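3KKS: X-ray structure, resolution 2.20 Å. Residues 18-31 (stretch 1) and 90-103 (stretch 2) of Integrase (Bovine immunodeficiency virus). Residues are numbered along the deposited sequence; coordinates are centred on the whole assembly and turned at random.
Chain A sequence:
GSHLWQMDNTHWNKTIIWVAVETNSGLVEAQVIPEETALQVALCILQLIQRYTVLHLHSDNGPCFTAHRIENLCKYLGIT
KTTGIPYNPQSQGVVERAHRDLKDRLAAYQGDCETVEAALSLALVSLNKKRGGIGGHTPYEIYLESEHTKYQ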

# COMPACT_ATOMS: atom_id res chain seq x y z
N TRP A 18 -5.82 2.56 -5.14
CA TRP A 18 -4.39 2.28 -5.20
C TRP A 18 -4.03 1.73 -3.82
O TRP A 18 -4.42 2.31 -2.81
CB TRP A 18 -3.62 3.56 -5.45
CG TRP A 18 -2.14 3.37 -5.56
CD1 TRP A 18 -1.45 2.90 -6.64
CD2 TRP A 18 -1.16 3.68 -4.56
NE1 TRP A 18 -0.10 2.91 -6.38
CE2 TRP A 18 0.10 3.38 -5.11
CE3 TRP A 18 -1.23 4.18 -3.25
CZ2 TRP A 18 1.30 3.58 -4.40
CZ3 TRP A 18 -0.04 4.38 -2.54
CH2 TRP A 18 1.21 4.08 -3.12
N VAL A 19 -3.29 0.63 -3.78
CA VAL A 19 -2.91 0.00 -2.52
C VAL A 19 -1.43 -0.34 -2.42
O VAL A 19 -0.86 -0.97 -3.30
CB VAL A 19 -3.71 -1.31 -2.32
CG1 VAL A 19 -3.28 -2.00 -1.02
CG2 VAL A 19 -5.21 -1.03 -2.30
N ALA A 20 -0.80 0.07 -1.32
CA ALA A 20 0.61 -0.24 -1.12
C ALA A 20 0.77 -0.96 0.20
O ALA A 20 0.18 -0.57 1.21
CB ALA A 20 1.46 1.04 -1.13
N VAL A 21 1.55 -2.04 0.20
CA VAL A 21 1.78 -2.80 1.41
C VAL A 21 3.26 -2.86 1.73
O VAL A 21 4.08 -3.19 0.87
CB VAL A 21 1.26 -4.25 1.28
CG1 VAL A 21 1.52 -5.02 2.59
CG2 VAL A 21 -0.23 -4.24 0.95
N GLU A 22 3.62 -2.54 2.97
CA GLU A 22 5.02 -2.60 3.37
C GLU A 22 5.24 -4.05 3.76
O GLU A 22 4.64 -4.54 4.71
CB GLU A 22 5.29 -1.65 4.53
CG GLU A 22 6.76 -1.30 4.73
CD GLU A 22 7.46 -2.22 5.71
OE1 GLU A 22 8.48 -2.82 5.35
OE2 GLU A 22 6.97 -2.33 6.86
N THR A 23 6.11 -4.73 3.02
CA THR A 23 6.39 -6.16 3.22
C THR A 23 6.81 -6.64 4.59
O THR A 23 6.33 -7.67 5.07
CB THR A 23 7.44 -6.66 2.20
OG1 THR A 23 8.67 -5.96 2.39
CG2 THR A 23 6.96 -6.44 0.80
N ASN A 24 7.70 -5.91 5.25
CA ASN A 24 8.15 -6.34 6.57
C ASN A 24 7.08 -6.23 7.64
O ASN A 24 6.80 -7.19 8.35
CB ASN A 24 9.38 -5.55 7.00
CG ASN A 24 9.89 -5.98 8.37
OD1 ASN A 24 10.26 -7.14 8.58
ND2 ASN A 24 9.92 -5.05 9.31
N SER A 25 6.46 -5.06 7.77
CA SER A 25 5.45 -4.86 8.80
C SER A 25 4.04 -5.28 8.38
O SER A 25 3.20 -5.54 9.23
CB SER A 25 5.42 -3.39 9.22
OG SER A 25 4.96 -2.59 8.15
N GLY A 26 3.78 -5.36 7.08
CA GLY A 26 2.44 -5.71 6.65
C GLY A 26 1.54 -4.48 6.71
O GLY A 26 0.34 -4.57 6.45
N LEU A 27 2.11 -3.34 7.07
CA LEU A 27 1.35 -2.09 7.17
C LEU A 27 0.73 -1.80 5.81
O LEU A 27 1.40 -1.91 4.78
CB LEU A 27 2.27 -0.93 7.59
CG LEU A 27 1.64 0.31 8.23
CD1 LEU A 27 2.71 1.34 8.50
CD2 LEU A 27 0.61 0.91 7.32
N VAL A 28 -0.53 -1.41 5.80
CA VAL A 28 -1.20 -1.11 4.55
C VAL A 28 -1.51 0.36 4.37
O VAL A 28 -1.90 1.05 5.32
CB VAL A 28 -2.55 -1.87 4.43
CG1 VAL A 28 -3.17 -1.62 3.04
CG2 VAL A 28 -2.33 -3.36 4.65
N GLU A 29 -1.31 0.84 3.14
CA GLU A 29 -1.61 2.21 2.76
C GLU A 29 -2.44 2.12 1.50
O GLU A 29 -2.14 1.32 0.61
CB GLU A 29 -0.34 2.99 2.47
CG GLU A 29 -0.02 4.02 3.53
CD GLU A 29 -1.24 4.82 3.95
OE1 GLU A 29 -1.97 5.34 3.06
OE2 GLU A 29 -1.47 4.94 5.17
N ALA A 30 -3.49 2.92 1.41
CA ALA A 30 -4.36 2.88 0.24
C ALA A 30 -4.94 4.25 -0.01
O ALA A 30 -4.98 5.08 0.90
CB ALA A 30 -5.48 1.85 0.44
N GLN A 31 -5.41 4.48 -1.22
CA GLN A 31 -5.97 5.78 -1.58
C GLN A 31 -6.93 5.59 -2.74
O GLN A 31 -6.62 4.87 -3.68
CB GLN A 31 -4.83 6.70 -2.02
CG GLN A 31 -4.91 8.12 -1.52
CD GLN A 31 -4.27 8.30 -0.16
OE1 GLN A 31 -4.70 7.70 0.83
NE2 GLN A 31 -3.23 9.12 -0.10
N GLN A 90 7.52 -15.14 0.32
CA GLN A 90 6.96 -14.64 1.57
C GLN A 90 6.28 -13.28 1.45
O GLN A 90 5.25 -13.04 2.08
CB GLN A 90 8.06 -14.58 2.64
CG GLN A 90 8.57 -15.95 3.08
CD GLN A 90 7.59 -16.71 3.96
OE1 GLN A 90 7.33 -16.32 5.10
NE2 GLN A 90 7.03 -17.79 3.43
N SER A 91 6.84 -12.39 0.64
CA SER A 91 6.24 -11.07 0.47
C SER A 91 4.88 -11.17 -0.21
O SER A 91 3.92 -10.52 0.20
CB SER A 91 7.15 -10.17 -0.38
OG SER A 91 8.36 -9.86 0.29
N GLN A 92 4.80 -12.00 -1.24
CA GLN A 92 3.55 -12.18 -1.97
C GLN A 92 2.47 -12.67 -1.02
O GLN A 92 1.30 -12.33 -1.18
CB GLN A 92 3.75 -13.17 -3.13
CG GLN A 92 2.69 -13.09 -4.22
CD GLN A 92 2.53 -11.69 -4.80
OE1 GLN A 92 3.50 -10.95 -4.94
NE2 GLN A 92 1.29 -11.34 -5.14
N GLY A 93 2.87 -13.45 -0.03
CA GLY A 93 1.90 -13.96 0.93
C GLY A 93 1.29 -12.80 1.70
O GLY A 93 0.07 -12.64 1.73
N VAL A 94 2.14 -11.99 2.31
CA VAL A 94 1.70 -10.83 3.07
C VAL A 94 0.77 -9.92 2.25
O VAL A 94 -0.30 -9.53 2.72
CB VAL A 94 2.93 -10.00 3.55
CG1 VAL A 94 2.48 -8.79 4.36
CG2 VAL A 94 3.85 -10.88 4.39
N VAL A 95 1.18 -9.61 1.03
CA VAL A 95 0.40 -8.75 0.14
C VAL A 95 -0.99 -9.27 -0.21
O VAL A 95 -1.95 -8.50 -0.23
CB VAL A 95 1.17 -8.48 -1.18
CG1 VAL A 95 0.31 -7.70 -2.16
CG2 VAL A 95 2.45 -7.72 -0.89
N GLU A 96 -1.08 -10.56 -0.51
CA GLU A 96 -2.34 -11.19 -0.86
C GLU A 96 -3.31 -11.12 0.31
O GLU A 96 -4.47 -10.74 0.15
CB GLU A 96 -2.12 -12.65 -1.23
CG GLU A 96 -1.18 -12.88 -2.41
CD GLU A 96 -1.80 -12.48 -3.72
OE1 GLU A 96 -2.96 -11.99 -3.71
OE2 GLU A 96 -1.13 -12.64 -4.77
N ARG A 97 -2.83 -11.50 1.48
CA ARG A 97 -3.66 -11.48 2.68
C ARG A 97 -4.14 -10.06 3.00
O ARG A 97 -5.29 -9.86 3.38
CB ARG A 97 -2.88 -12.05 3.87
CG ARG A 97 -3.66 -12.02 5.17
CD ARG A 97 -2.89 -12.69 6.31
NE ARG A 97 -1.54 -12.13 6.47
CZ ARG A 97 -1.02 -11.74 7.63
NH1 ARG A 97 0.22 -11.25 7.65
NH2 ARG A 97 -1.72 -11.81 8.75
N ALA A 98 -3.26 -9.08 2.85
CA ALA A 98 -3.62 -7.69 3.14
C ALA A 98 -4.76 -7.20 2.25
O ALA A 98 -5.68 -6.55 2.72
CB ALA A 98 -2.40 -6.78 2.97
N HIS A 99 -4.71 -7.52 0.96
CA HIS A 99 -5.76 -7.09 0.04
C HIS A 99 -7.10 -7.72 0.41
O HIS A 99 -8.14 -7.09 0.28
CB HIS A 99 -5.41 -7.46 -1.40
CG HIS A 99 -4.48 -6.49 -2.06
ND1 HIS A 99 -4.89 -5.65 -3.08
CD2 HIS A 99 -3.18 -6.21 -1.84
CE1 HIS A 99 -3.87 -4.89 -3.45
NE2 HIS A 99 -2.82 -5.22 -2.72
N ARG A 100 -7.04 -8.96 0.87
CA ARG A 100 -8.23 -9.70 1.27
C ARG A 100 -8.80 -9.08 2.55
O ARG A 100 -9.99 -8.79 2.63
CB ARG A 100 -7.86 -11.17 1.50
CG ARG A 100 -9.03 -12.13 1.52
CD ARG A 100 -9.76 -12.10 2.84
NE ARG A 100 -8.88 -12.37 3.98
CZ ARG A 100 -8.12 -13.46 4.09
NH1 ARG A 100 -8.12 -14.39 3.15
NH2 ARG A 100 -7.35 -13.62 5.17
N ASP A 101 -7.93 -8.87 3.53
CA ASP A 101 -8.33 -8.29 4.80
C ASP A 101 -8.87 -6.87 4.61
O ASP A 101 -9.78 -6.44 5.32
CB ASP A 101 -7.13 -8.26 5.75
CG ASP A 101 -6.73 -9.65 6.21
OD1 ASP A 101 -5.68 -9.78 6.87
OD2 ASP A 101 -7.46 -10.61 5.91
N LEU A 102 -8.31 -6.14 3.66
CA LEU A 102 -8.74 -4.78 3.39
C LEU A 102 -10.15 -4.81 2.83
O LEU A 102 -11.00 -4.00 3.21
CB LEU A 102 -7.81 -4.11 2.37
CG LEU A 102 -8.11 -2.64 2.09
CD1 LEU A 102 -7.91 -1.84 3.36
CD2 LEU A 102 -7.22 -2.11 0.97
N LYS A 103 -10.39 -5.75 1.92
CA LYS A 103 -11.70 -5.89 1.31
C LYS A 103 -12.74 -6.31 2.35
O LYS A 103 -13.89 -5.91 2.26
CB LYS A 103 -11.62 -6.89 0.16
CG LYS A 103 -10.77 -6.38 -1.01
CD LYS A 103 -10.62 -7.42 -2.11
CE LYS A 103 -9.78 -6.89 -3.26
NZ LYS A 103 -10.41 -5.70 -3.90
O HOH W 1 -0.39 -3.84 -3.12

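How do the backbones lie? Strand 18-22 pairs with the strand that runs through Glu29 to Gln31, two antiparallel strands joined by a turn, through bonds such as Ala20 N to Glu29 O (2.7 Å) and Glu29 N to Ala20 O (2.8 Å). Helix 90-103 crosses one side of them, running at 133° to strand 18-22, with axes 8.9 Å apart at their closest.

Which side chains fill the gap? Strand alternation turns Val19, Val21, Val28 and Ala30 toward the helix, while Trp18, Ala20 and Glu22 point away. The methyl of Ala98 meets both strands: its CB lies 3.9 Å from Val21 CG2 and 3.8 Å from Val28 CG2. Further along, Leu102 CD2 meets Val19 CG2 at 4.0 Å and Ala30 CB at 4.4 Å.

What happens at the turn? Val94 CG1 rests 3.8 Å from Gly26 CA. The backbone angles of Gly26 (80°/3°) by themselves call for glycine, since a CB would jam against the preceding carbonyl. Thr23 CG2 also touches Ser91 OG, at 3.7 Å, without a hydrogen bond.

Does anything polar join the stretches? No direct hydrogen bond does, so the contact is mainly apolar packing. One water bridges them, hydrogen-bonded to Val19 O (2.9 Å from the water O) and to His99 NE2 (2.8 Å from the same O).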